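Local coordinates for protein magnesium transporter MgtE (Enterococcus faecalis, PDB 2OUX) that probably carries magnesium ions across the cell membrane as a homodimer, the part described here being its cytosolic N domain and pair of CBS domains, at residues L15-T18 against L19-Q23; D200-I203 against A204-L207; N106-D109 against K110-A114; A125-I128 against K129-L132. One frame throughout, in Å; residues are numbered along the deposited sequence.

Contact 1 of 4, residues L15-T18 against L19-Q23; sequences LLET and LKNQQ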
ATOM      1  N   LEU A  15     -21.588  10.984 -19.324  1.00 41.63           N
ATOM      2  CA  LEU A  15     -22.198  10.789 -18.015  1.00 41.83           C
ATOM      3  C   LEU A  15     -23.247  11.859 -17.724  1.00 40.71           C
ATOM      4  O   LEU A  15     -24.348  11.545 -17.279  1.00 39.88           O
ATOM      5  CB  LEU A  15     -21.130  10.832 -16.926  1.00 43.12           C
ATOM      6  CG  LEU A  15     -20.940   9.629 -16.004  1.00 43.61           C
ATOM      7  CD1 LEU A  15     -19.962  10.027 -14.904  1.00 45.02           C
ATOM      8  CD2 LEU A  15     -22.261   9.195 -15.394  1.00 44.20           C
ATOM      9  N   LEU A  16     -22.895  13.120 -17.961  1.00 41.24           N
ATOM     10  CA  LEU A  16     -23.817  14.238 -17.726  1.00 44.16           C
ATOM     11  C   LEU A  16     -25.099  14.088 -18.542  1.00 44.79           C
ATOM     12  O   LEU A  16     -26.183  14.451 -18.090  1.00 42.21           O
ATOM     13  CB  LEU A  16     -23.155  15.576 -18.084  1.00 43.71           C
ATOM     14  CG  LEU A  16     -22.767  16.497 -16.916  1.00 45.93           C
ATOM     15  CD1 LEU A  16     -22.006  17.719 -17.432  1.00 44.82           C
ATOM     16  CD2 LEU A  16     -24.012  16.925 -16.165  1.00 43.29           C
ATOM     17  N   GLU A  17     -24.963  13.558 -19.751  1.00 47.02           N
ATOM     18  CA  GLU A  17     -26.116  13.374 -20.612  1.00 49.20           C
ATOM     19  C   GLU A  17     -27.042  12.268 -20.120  1.00 48.75           C
ATOM     20  O   GLU A  17     -28.259  12.447 -20.104  1.00 48.18           O
ATOM     21  CB  GLU A  17     -25.663  13.100 -22.049  1.00 50.79           C
ATOM     22  CG  GLU A  17     -25.299  14.370 -22.810  1.00 55.68           C
ATOM     23  CD  GLU A  17     -26.493  15.311 -22.986  1.00 59.00           C
ATOM     24  OE1 GLU A  17     -27.470  14.918 -23.661  1.00 60.38           O
ATOM     25  OE2 GLU A  17     -26.458  16.440 -22.448  1.00 60.59           O
ATOM     26  N   THR A  18     -26.483  11.134 -19.713  1.00 48.33           N
ATOM     27  CA  THR A  18     -27.324  10.048 -19.227  1.00 49.76           C
ATOM     28  C   THR A  18     -28.034  10.553 -17.981  1.00 51.41           C
ATOM     29  O   THR A  18     -29.151  10.140 -17.675  1.00 52.09           O
ATOM     30  CB  THR A  18     -26.510   8.795 -18.843  1.00 50.01           C
ATOM     31  OG1 THR A  18     -25.857   9.015 -17.588  1.00 50.19           O
ATOM     32  CG2 THR A  18     -25.469   8.483 -19.908  1.00 50.23           C
ATOM     33  N   LEU A  19     -27.372  11.458 -17.269  1.00 51.83           N
ATOM     34  CA  LEU A  19     -27.923  12.031 -16.053  1.00 52.31           C
ATOM     35  C   LEU A  19     -29.132  12.894 -16.380  1.00 53.73           C
ATOM     36  O   LEU A  19     -30.211  12.709 -15.813  1.00 52.62           O
ATOM     37  CB  LEU A  19     -26.857  12.867 -15.341  1.00 52.30           C
ATOM     38  CG  LEU A  19     -27.214  13.435 -13.969  1.00 52.76           C
ATOM     39  CD1 LEU A  19     -27.745  12.322 -13.069  1.00 51.90           C
ATOM     40  CD2 LEU A  19     -25.979  14.084 -13.353  1.00 52.26           C
ATOM     41  N   LYS A  20     -28.949  13.838 -17.301  1.00 54.85           N
ATOM     42  CA  LYS A  20     -30.034  14.728 -17.700  1.00 56.09           C
ATOM     43  C   LYS A  20     -31.196  13.937 -18.306  1.00 56.61           C
ATOM     44  O   LYS A  20     -32.344  14.105 -17.897  1.00 55.82           O
ATOM     45  CB  LYS A  20     -29.512  15.782 -18.688  1.00 55.83           C
ATOM     46  CG  LYS A  20     -28.482  16.722 -18.061  1.00 55.88           C
ATOM     47  CD  LYS A  20     -27.900  17.706 -19.064  1.00 56.88           C
ATOM     48  CE  LYS A  20     -28.962  18.649 -19.632  1.00 56.86           C
ATOM     49  NZ  LYS A  20     -28.392  19.611 -20.627  1.00 54.22           N
ATOM     50  N   ASN A  21     -30.898  13.064 -19.266  1.00 56.89           N
ATOM     51  CA  ASN A  21     -31.934  12.248 -19.894  1.00 56.80           C
ATOM     52  C   ASN A  21     -32.524  11.250 -18.909  1.00 56.16           C
ATOM     53  O   ASN A  21     -33.341  10.413 -19.281  1.00 56.27           O
ATOM     54  CB  ASN A  21     -31.368  11.482 -21.089  1.00 58.55           C
ATOM     55  CG  ASN A  21     -30.981  12.392 -22.231  1.00 59.66           C
ATOM     56  OD1 ASN A  21     -30.505  11.933 -23.269  1.00 61.35           O
ATOM     57  ND2 ASN A  21     -31.187  13.691 -22.047  1.00 59.60           N
ATOM     58  N   GLN A  22     -32.097  11.341 -17.656  1.00 54.82           N
ATOM     59  CA  GLN A  22     -32.575  10.453 -16.605  1.00 54.21           C
ATOM     60  C   GLN A  22     -32.562   8.973 -16.981  1.00 54.08           C
ATOM     61  O   GLN A  22     -33.535   8.249 -16.759  1.00 53.56           O
ATOM     62  CB  GLN A  22     -33.974  10.885 -16.154  1.00 54.50           C
ATOM     63  CG  GLN A  22     -33.978  12.253 -15.478  1.00 56.16           C
ATOM     64  CD  GLN A  22     -35.212  12.495 -14.626  1.00 57.26           C
ATOM     65  OE1 GLN A  22     -36.223  13.015 -15.098  1.00 56.83           O
ATOM     66  NE2 GLN A  22     -35.135  12.104 -13.358  1.00 59.37           N
ATOM     67  N   GLN A  23     -31.440   8.534 -17.542  1.00 53.39           N
ATOM     68  CA  GLN A  23     -31.244   7.145 -17.948  1.00 54.60           C
ATOM     69  C   GLN A  23     -30.532   6.446 -16.786  1.00 54.47           C
ATOM     70  O   GLN A  23     -29.344   6.128 -16.874  1.00 54.72           O
ATOM     71  CB  GLN A  23     -30.369   7.089 -19.208  1.00 55.67           C
ATOM     72  CG  GLN A  23     -30.809   8.025 -20.330  1.00 57.67           C
ATOM     73  CD  GLN A  23     -29.795   8.112 -21.468  1.00 59.28           C
ATOM     74  OE1 GLN A  23     -29.495   7.116 -22.126  1.00 60.30           O
ATOM     75  NE2 GLN A  23     -29.262   9.309 -21.702  1.00 58.52           N
TER

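Contact 2 of 4, residues D200-I203 against A204-L207; sequences DTLI and ADIL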
ATOM      1  N   ASP A 200      -4.301 -26.575   5.200  1.00 42.04           N
ATOM      2  CA  ASP A 200      -4.274 -27.133   6.546  1.00 40.05           C
ATOM      3  C   ASP A 200      -3.307 -26.481   7.536  1.00 39.44           C
ATOM      4  O   ASP A 200      -3.430 -26.670   8.744  1.00 38.90           O
ATOM      5  CB  ASP A 200      -4.006 -28.641   6.460  1.00 40.70           C
ATOM      6  CG  ASP A 200      -5.142 -29.395   5.767  1.00 40.95           C
ATOM      7  OD1 ASP A 200      -6.270 -29.416   6.302  1.00 39.95           O
ATOM      8  OD2 ASP A 200      -4.911 -29.959   4.680  1.00 43.18           O
ATOM      9  N   THR A 201      -2.354 -25.706   7.045  1.00 38.85           N
ATOM     10  CA  THR A 201      -1.403 -25.063   7.944  1.00 39.03           C
ATOM     11  C   THR A 201      -2.103 -24.184   8.990  1.00 37.64           C
ATOM     12  O   THR A 201      -3.108 -23.526   8.703  1.00 36.80           O
ATOM     13  CB  THR A 201      -0.414 -24.198   7.165  1.00 39.17           C
ATOM     14  OG1 THR A 201       0.172 -24.977   6.115  1.00 41.81           O
ATOM     15  CG2 THR A 201       0.685 -23.689   8.089  1.00 40.99           C
ATOM     16  N   LEU A 202      -1.567 -24.177  10.205  1.00 36.34           N
ATOM     17  CA  LEU A 202      -2.141 -23.371  11.278  1.00 37.00           C
ATOM     18  C   LEU A 202      -1.564 -21.961  11.303  1.00 36.03           C
ATOM     19  O   LEU A 202      -0.345 -21.777  11.338  1.00 36.16           O
ATOM     20  CB  LEU A 202      -1.913 -24.044  12.631  1.00 38.58           C
ATOM     21  CG  LEU A 202      -3.071 -24.896  13.171  1.00 40.65           C
ATOM     22  CD1 LEU A 202      -3.539 -25.877  12.112  1.00 40.65           C
ATOM     23  CD2 LEU A 202      -2.617 -25.631  14.432  1.00 39.15           C
ATOM     24  N   ILE A 203      -2.457 -20.974  11.285  1.00 33.65           N
ATOM     25  CA  ILE A 203      -2.074 -19.571  11.304  1.00 32.88           C
ATOM     26  C   ILE A 203      -0.961 -19.346  12.319  1.00 33.01           C
ATOM     27  O   ILE A 203       0.012 -18.649  12.041  1.00 31.46           O
ATOM     28  CB  ILE A 203      -3.299 -18.664  11.662  1.00 32.14           C
ATOM     29  CG1 ILE A 203      -4.304 -18.664  10.509  1.00 30.63           C
ATOM     30  CG2 ILE A 203      -2.826 -17.260  12.029  1.00 30.29           C
ATOM     31  CD1 ILE A 203      -3.743 -18.112   9.211  1.00 27.19           C
ATOM     32  N   ALA A 204      -1.107 -19.956  13.493  1.00 34.04           N
ATOM     33  CA  ALA A 204      -0.133 -19.821  14.572  1.00 34.34           C
ATOM     34  C   ALA A 204       1.260 -20.284  14.178  1.00 35.00           C
ATOM     35  O   ALA A 204       2.251 -19.874  14.785  1.00 34.49           O
ATOM     36  CB  ALA A 204      -0.607 -20.596  15.797  1.00 36.66           C
ATOM     37  N   ASP A 205       1.343 -21.137  13.165  1.00 35.35           N
ATOM     38  CA  ASP A 205       2.637 -21.641  12.733  1.00 36.63           C
ATOM     39  C   ASP A 205       3.341 -20.787  11.689  1.00 37.02           C
ATOM     40  O   ASP A 205       4.550 -20.913  11.507  1.00 37.30           O
ATOM     41  CB  ASP A 205       2.505 -23.078  12.220  1.00 37.37           C
ATOM     42  CG  ASP A 205       2.355 -24.083  13.352  1.00 38.89           C
ATOM     43  OD1 ASP A 205       3.026 -23.895  14.390  1.00 37.29           O
ATOM     44  OD2 ASP A 205       1.585 -25.059  13.204  1.00 39.20           O
ATOM     45  N   ILE A 206       2.599 -19.916  11.013  1.00 34.01           N
ATOM     46  CA  ILE A 206       3.205 -19.077   9.992  1.00 34.94           C
ATOM     47  C   ILE A 206       3.101 -17.576  10.256  1.00 35.05           C
ATOM     48  O   ILE A 206       3.644 -16.776   9.493  1.00 36.95           O
ATOM     49  CB  ILE A 206       2.601 -19.379   8.603  1.00 35.43           C
ATOM     50  CG1 ILE A 206       1.074 -19.330   8.677  1.00 34.61           C
ATOM     51  CG2 ILE A 206       3.087 -20.740   8.114  1.00 32.00           C
ATOM     52  CD1 ILE A 206       0.403 -19.343   7.329  1.00 36.21           C
ATOM     53  N   LEU A 207       2.422 -17.195  11.339  1.00 32.02           N
ATOM     54  CA  LEU A 207       2.250 -15.785  11.685  1.00 29.61           C
ATOM     55  C   LEU A 207       3.569 -15.155  12.133  1.00 29.04           C
ATOM     56  O   LEU A 207       4.512 -15.856  12.500  1.00 27.06           O
ATOM     57  CB  LEU A 207       1.199 -15.641  12.797  1.00 28.62           C
ATOM     58  CG  LEU A 207       1.583 -16.124  14.207  1.00 27.61           C
ATOM     59  CD1 LEU A 207       2.444 -15.075  14.901  1.00 28.24           C
ATOM     60  CD2 LEU A 207       0.337 -16.354  15.026  1.00 27.59           C
TER
HETATM   61  O   HOH W   1       0.318 -25.989  10.789  1.00 34.61           O

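Contact 3 of 4, residues N106-D109 against K110-A114; sequences NMLD and KSQKA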
ATOM      1  N   ASN A 106     -16.785  16.306  12.115  1.00 38.76           N
ATOM      2  CA  ASN A 106     -16.050  17.386  12.761  1.00 41.25           C
ATOM      3  C   ASN A 106     -15.964  18.639  11.900  1.00 43.69           C
ATOM      4  O   ASN A 106     -15.495  19.679  12.356  1.00 43.23           O
ATOM      5  CB  ASN A 106     -14.645  16.926  13.149  1.00 39.53           C
ATOM      6  CG  ASN A 106     -14.671  15.852  14.205  1.00 37.82           C
ATOM      7  OD1 ASN A 106     -15.438  15.931  15.151  1.00 36.87           O
ATOM      8  ND2 ASN A 106     -13.830  14.841  14.050  1.00 42.75           N
HETATM    9  N   MSE A 107     -16.426  18.543  10.657  1.00 47.76           N
HETATM   10  CA  MSE A 107     -16.405  19.684   9.751  1.00 52.59           C
HETATM   11  C   MSE A 107     -17.744  20.406   9.738  1.00 54.37           C
HETATM   12  O   MSE A 107     -17.799  21.626   9.608  1.00 55.02           O
HETATM   13  CB  MSE A 107     -16.051  19.236   8.333  1.00 56.08           C
HETATM   14  CG  MSE A 107     -14.578  18.940   8.148  1.00 62.33           C
HETATM   15 SE   MSE A 107     -13.459  20.513   8.387  1.00 70.17          SE
HETATM   16  CE  MSE A 107     -13.236  20.471  10.316  1.00 67.45           C
ATOM     17  N   LEU A 108     -18.822  19.649   9.872  1.00 56.29           N
ATOM     18  CA  LEU A 108     -20.154  20.233   9.882  1.00 57.44           C
ATOM     19  C   LEU A 108     -20.299  21.085  11.133  1.00 58.92           C
ATOM     20  O   LEU A 108     -19.525  20.942  12.082  1.00 59.41           O
ATOM     21  CB  LEU A 108     -21.211  19.133   9.896  1.00 57.54           C
ATOM     22  CG  LEU A 108     -21.130  18.080   8.788  1.00 57.89           C
ATOM     23  CD1 LEU A 108     -22.199  17.027   9.022  1.00 55.60           C
ATOM     24  CD2 LEU A 108     -21.299  18.741   7.427  1.00 58.34           C
ATOM     25  N   ASP A 109     -21.288  21.974  11.128  1.00 60.24           N
ATOM     26  CA  ASP A 109     -21.551  22.839  12.273  1.00 60.15           C
ATOM     27  C   ASP A 109     -21.952  21.958  13.453  1.00 59.64           C
ATOM     28  O   ASP A 109     -22.512  20.880  13.264  1.00 59.34           O
ATOM     29  CB  ASP A 109     -22.671  23.827  11.928  1.00 61.42           C
ATOM     30  CG  ASP A 109     -22.243  24.852  10.885  1.00 61.69           C
ATOM     31  OD1 ASP A 109     -23.117  25.549  10.329  1.00 60.75           O
ATOM     32  OD2 ASP A 109     -21.025  24.968  10.627  1.00 62.46           O
ATOM     33  N   LYS A 110     -21.660  22.412  14.665  1.00 59.70           N
ATOM     34  CA  LYS A 110     -21.982  21.639  15.859  1.00 60.60           C
ATOM     35  C   LYS A 110     -23.411  21.092  15.872  1.00 60.63           C
ATOM     36  O   LYS A 110     -23.664  20.044  16.468  1.00 60.39           O
ATOM     37  CB  LYS A 110     -21.731  22.478  17.116  1.00 61.88           C
ATOM     38  CG  LYS A 110     -20.286  22.964  17.258  1.00 63.79           C
ATOM     39  CD  LYS A 110     -19.274  21.809  17.242  1.00 63.44           C
ATOM     40  CE  LYS A 110     -19.443  20.864  18.432  1.00 63.03           C
ATOM     41  NZ  LYS A 110     -18.437  19.759  18.429  1.00 60.52           N
ATOM     42  N   SER A 111     -24.332  21.794  15.212  1.00 59.94           N
ATOM     43  CA  SER A 111     -25.733  21.369  15.148  1.00 59.14           C
ATOM     44  C   SER A 111     -25.939  20.159  14.238  1.00 57.84           C
ATOM     45  O   SER A 111     -26.473  19.134  14.672  1.00 56.36           O
ATOM     46  CB  SER A 111     -26.624  22.516  14.660  1.00 60.29           C
ATOM     47  OG  SER A 111     -26.680  23.561  15.612  1.00 63.45           O
ATOM     48  N   GLN A 112     -25.524  20.285  12.978  1.00 57.43           N
ATOM     49  CA  GLN A 112     -25.661  19.194  12.015  1.00 56.15           C
ATOM     50  C   GLN A 112     -25.080  17.905  12.582  1.00 53.98           C
ATOM     51  O   GLN A 112     -25.723  16.855  12.554  1.00 52.51           O
ATOM     52  CB  GLN A 112     -24.953  19.535  10.694  1.00 58.33           C
ATOM     53  CG  GLN A 112     -25.722  20.483   9.772  1.00 60.95           C
ATOM     54  CD  GLN A 112     -25.095  20.604   8.381  1.00 63.26           C
ATOM     55  OE1 GLN A 112     -24.008  21.169   8.217  1.00 64.10           O
ATOM     56  NE2 GLN A 112     -25.780  20.066   7.373  1.00 63.06           N
ATOM     57  N   LYS A 113     -23.863  18.002  13.109  1.00 52.16           N
ATOM     58  CA  LYS A 113     -23.158  16.864  13.686  1.00 51.05           C
ATOM     59  C   LYS A 113     -24.016  16.036  14.650  1.00 49.73           C
ATOM     60  O   LYS A 113     -24.017  14.807  14.589  1.00 47.79           O
ATOM     61  CB  LYS A 113     -21.894  17.359  14.395  1.00 53.05           C
ATOM     62  CG  LYS A 113     -21.038  16.267  14.998  1.00 55.69           C
ATOM     63  CD  LYS A 113     -19.797  16.854  15.646  1.00 57.88           C
ATOM     64  CE  LYS A 113     -18.986  15.777  16.348  1.00 59.44           C
ATOM     65  NZ  LYS A 113     -19.786  15.090  17.407  1.00 59.37           N
ATOM     66  N   ALA A 114     -24.753  16.702  15.534  1.00 48.60           N
ATOM     67  CA  ALA A 114     -25.596  15.979  16.481  1.00 48.23           C
ATOM     68  C   ALA A 114     -26.858  15.466  15.806  1.00 47.16           C
ATOM     69  O   ALA A 114     -27.311  14.355  16.078  1.00 46.54           O
ATOM     70  CB  ALA A 114     -25.969  16.877  17.655  1.00 47.87           C
TER

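Contact 4 of 4, residues A125-I128 against K129-L132; sequences AGEI and KELL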
ATOM      1  N   ALA A 125     -23.781   4.076  14.953  1.00 42.52           N
ATOM      2  CA  ALA A 125     -22.938   5.170  15.410  1.00 41.09           C
ATOM      3  C   ALA A 125     -21.811   4.723  16.335  1.00 40.66           C
ATOM      4  O   ALA A 125     -20.887   5.495  16.610  1.00 41.30           O
ATOM      5  CB  ALA A 125     -23.793   6.217  16.101  1.00 40.77           C
ATOM      6  N   GLY A 126     -21.885   3.479  16.801  1.00 39.53           N
ATOM      7  CA  GLY A 126     -20.881   2.944  17.710  1.00 38.92           C
ATOM      8  C   GLY A 126     -19.420   3.290  17.462  1.00 39.04           C
ATOM      9  O   GLY A 126     -18.802   3.977  18.274  1.00 37.31           O
ATOM     10  N   GLU A 127     -18.855   2.812  16.355  1.00 40.39           N
ATOM     11  CA  GLU A 127     -17.453   3.080  16.043  1.00 41.38           C
ATOM     12  C   GLU A 127     -17.174   4.567  15.841  1.00 40.13           C
ATOM     13  O   GLU A 127     -16.128   5.072  16.249  1.00 38.74           O
ATOM     14  CB  GLU A 127     -17.019   2.312  14.792  1.00 44.55           C
ATOM     15  CG  GLU A 127     -16.848   0.810  14.980  1.00 49.73           C
ATOM     16  CD  GLU A 127     -18.160   0.084  15.148  1.00 54.14           C
ATOM     17  OE1 GLU A 127     -19.120   0.407  14.412  1.00 58.10           O
ATOM     18  OE2 GLU A 127     -18.234  -0.826  16.002  1.00 57.54           O
ATOM     19  N   ILE A 128     -18.109   5.264  15.205  1.00 38.53           N
ATOM     20  CA  ILE A 128     -17.945   6.691  14.965  1.00 38.05           C
ATOM     21  C   ILE A 128     -17.824   7.432  16.305  1.00 39.68           C
ATOM     22  O   ILE A 128     -17.051   8.394  16.439  1.00 37.47           O
ATOM     23  CB  ILE A 128     -19.154   7.285  14.189  1.00 38.05           C
ATOM     24  CG1 ILE A 128     -19.192   6.759  12.747  1.00 38.29           C
ATOM     25  CG2 ILE A 128     -19.089   8.803  14.240  1.00 36.05           C
ATOM     26  CD1 ILE A 128     -17.922   6.999  11.980  1.00 43.20           C
ATOM     27  N   LYS A 129     -18.593   6.989  17.296  1.00 39.57           N
ATOM     28  CA  LYS A 129     -18.564   7.643  18.596  1.00 42.04           C
ATOM     29  C   LYS A 129     -17.262   7.428  19.350  1.00 40.97           C
ATOM     30  O   LYS A 129     -16.797   8.329  20.045  1.00 39.86           O
ATOM     31  CB  LYS A 129     -19.767   7.212  19.450  1.00 43.86           C
ATOM     32  CG  LYS A 129     -21.046   7.976  19.091  1.00 45.78           C
ATOM     33  CD  LYS A 129     -22.205   7.697  20.040  1.00 46.49           C
ATOM     34  CE  LYS A 129     -23.367   8.644  19.754  1.00 46.42           C
ATOM     35  NZ  LYS A 129     -24.590   8.333  20.554  1.00 47.24           N
ATOM     36  N   GLU A 130     -16.659   6.253  19.203  1.00 41.17           N
ATOM     37  CA  GLU A 130     -15.400   5.982  19.886  1.00 40.50           C
ATOM     38  C   GLU A 130     -14.296   6.892  19.360  1.00 39.82           C
ATOM     39  O   GLU A 130     -13.685   7.657  20.110  1.00 39.39           O
ATOM     40  CB  GLU A 130     -14.967   4.534  19.674  1.00 42.57           C
ATOM     41  CG  GLU A 130     -15.972   3.487  20.108  1.00 47.51           C
ATOM     42  CD  GLU A 130     -15.532   2.087  19.717  1.00 50.14           C
ATOM     43  OE1 GLU A 130     -15.281   1.858  18.516  1.00 50.49           O
ATOM     44  OE2 GLU A 130     -15.433   1.216  20.605  1.00 53.12           O
ATOM     45  N   LEU A 131     -14.057   6.815  18.055  1.00 39.23           N
ATOM     46  CA  LEU A 131     -12.990   7.586  17.431  1.00 37.16           C
ATOM     47  C   LEU A 131     -13.116   9.102  17.480  1.00 36.58           C
ATOM     48  O   LEU A 131     -12.141   9.810  17.229  1.00 35.01           O
ATOM     49  CB  LEU A 131     -12.782   7.114  15.984  1.00 35.03           C
ATOM     50  CG  LEU A 131     -11.979   5.812  15.813  1.00 32.87           C
ATOM     51  CD1 LEU A 131     -12.667   4.658  16.529  1.00 30.73           C
ATOM     52  CD2 LEU A 131     -11.843   5.495  14.328  1.00 31.40           C
ATOM     53  N   LEU A 132     -14.307   9.602  17.792  1.00 38.54           N
ATOM     54  CA  LEU A 132     -14.513  11.047  17.890  1.00 40.86           C
ATOM     55  C   LEU A 132     -13.808  11.577  19.128  1.00 41.61           C
ATOM     56  O   LEU A 132     -13.479  12.760  19.207  1.00 41.45           O
ATOM     57  CB  LEU A 132     -16.001  11.381  17.993  1.00 39.56           C
ATOM     58  CG  LEU A 132     -16.805  11.530  16.704  1.00 39.53           C
ATOM     59  CD1 LEU A 132     -18.273  11.641  17.055  1.00 40.09           C
ATOM     60  CD2 LEU A 132     -16.342  12.762  15.930  1.00 39.61           C
TER

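Contact 1 of 4, residues L15-T18 against L19-Q23
T18 and Q23 meet where helix 8-20 runs out, in a local contact along the last helical turn that closes with a Schellman motif. The T18 carbonyl skips the usual pattern and takes the amide of Q23, T18 O to Q23 N being 2.8 Å with an N-H...O angle of 167°. Q22 makes this possible by adopting positive phi (48°), which turns the chain out of the helix, and one residue earlier along the acceptors E17 O still takes the regular bond from N21 N at 2.8 Å. The side chain of Q23 folds back along the last turn, its amide NE2 lying 3.2 Å from T18 CA. The hydroxyl of T18 sits between the backbone N and the carbonyl carbon (chi1 76°), which turns OG1 back to donate to L15 O in the preceding turn at 3.0 Å. That oxygen also receives L19 N, and both donors arrive from the same face of the carbonyl. On the exposed side E17 and K20 pass at a slant, OE2 standing 4.1 Å from NZ, too far for a salt bridge, though the opposite charges probably attract weakly. L16 and L19 approach only loosely, through their CD2 atoms. Inward, L15, T18 and L19 rest on F27 of helix 24-31, for which Q23 is the N-cap, while L16 reaches F42 of helix 36-43 and L19 packs on H53 of helix 48-57.

Contact 2 of 4, residues D200-I203 against A204-L207
I203 and L207 form the close part of a short helical turn in which the chain leaves an extended stretch, coils once over 203-206 and departs again. The I203 carbonyl is the centre of it. L207 N lies nearly on the axis of that carbonyl, 2.9 Å from I203 O, though its N-H points well off the oxygen (N-H...O angle 131°), while I206 N reaches the same oxygen from well above the carbonyl plane at 3.1 Å. One residue earlier, L202 O accepts D205 N at 2.6 Å, again from above the plane, and has a second, weak bond from I206 N. Such a mixture of bonds three and four residues apart belongs to a weakly bonded turn. The side chain of L207 crowds in as well, its CB 3.3 Å from I203 O. Beside this, the methyls of T201 and I206 touch, CG2 to CG2 at 3.8 Å; in I206 the CG1 branch lies between the backbone N and the carbonyl carbon (chi1 51°), which turns CG2 toward the threonine. The other side is looser and wetter. There D205 bends back toward L202, and a water bridges them: it accepts from L202 N at 2.7 Å and donates to D205 OD2 at 2.9 Å, tying the carboxylate to the start of the turn. I203 packs on A159 of helix 156-166, and T201 and I206 both touch V156. Packed on that helix, the turn lies in the CBS 1 region of a tandem CBS pair.

Contact 3 of 4, residues N106-D109 against K110-A114
L108 and Q112 face each other across the link between helices 98-107 and 110-118, a short helix-to-helix connection in the MgtE intracellular N domain. Their side chains cross at about a right angle: L108 CD2 lies 3.7 Å from Q112 OE1, and L108 CB is 3.8 Å from Q112 CB. The far end of the glutamine is anchored elsewhere, NE2 donating to the backbone carbonyl of K78, so its amide oxygen is left facing the leucine. In the same neighbourhood D109 OD2 makes a salt bridge with K78 NZ; K78 thus holds D109 through its NZ and Q112 through its backbone carbonyl. This N domain is built of successive short helices, and in the first turn of the later helix K113 N makes a nearly straight bond to D109 O, 3.2 Å long with an N-H...O angle of 175°. K113 runs back toward the end of the earlier helix: with CG anti to the backbone N (chi1 -178°) its chain stays extended as far as CE, where it passes N106 OD1 at 3.7 Å, a packing approach. The side chain of N106 also comes within about 5 Å of that of D103, a magnesium ligand on helix 98-107.

Contact 4 of 4, residues A125-I128 against K129-L132
E127 and E130 run side by side on the exposed face of helix 122-131, pointing the same way, their carboxylate planes at 90°. E130 OE1 is turned toward the body of E127, lying 3.5 Å from its CA and 4.0 Å from its CG. The acid groups themselves stay separated, E127 OE2 to E130 OE1 being 4.7 Å. E127 bends at chi2 (72°), whereas E130 is extended beyond CG. Behind them runs the helix backbone, where K129 N bonds to A125 O at 2.8 Å and L131 N to E127 O at 3.3 Å with an N-H...O angle of 172°. E130 N bonds to G126 O at 3.3 Å. The hydrocarbon part of K129 follows the same turn, its CB and CG against A125 O. On the buried side I128 and L132 cross at a slant, CG2 to CD1 at 4.1 Å, and L132 CG tucks against I128 O at 3.2 Å. I128 rests on T98 and A101, and L132 on V102, all of helix 98-107, which also carries the magnesium ligands D99 and D103. Chemically the helix is two-sided: apolar branches settle against the metal-bearing helix, while two like charges, probably repelling each other mildly, lie on the exposed face.

Contacts 3 and 4 are direct neighbours, their centres 14 Å apart: N106 OD1 approaches L132 CD2 at 3.4 Å, and K113 NZ approaches L132 CD1 at 3.8 Å, so successive helices of the N domain meet there. Both also lie near bound magnesium, the N106 side chain about 6 Å and the L131 side chain about 7 Å from an ion. Contact 1 is remote from the annotated metal sites, its centre 33 Å from that of contact 3. Contact 2 sits in the CBS region, 52 Å from contact 1 between centres and across the chain's centre from it; its L207 side chain is about 12 Å from a bound magnesium ion and about 9 Å from the side chain of the magnesium ligand Y177.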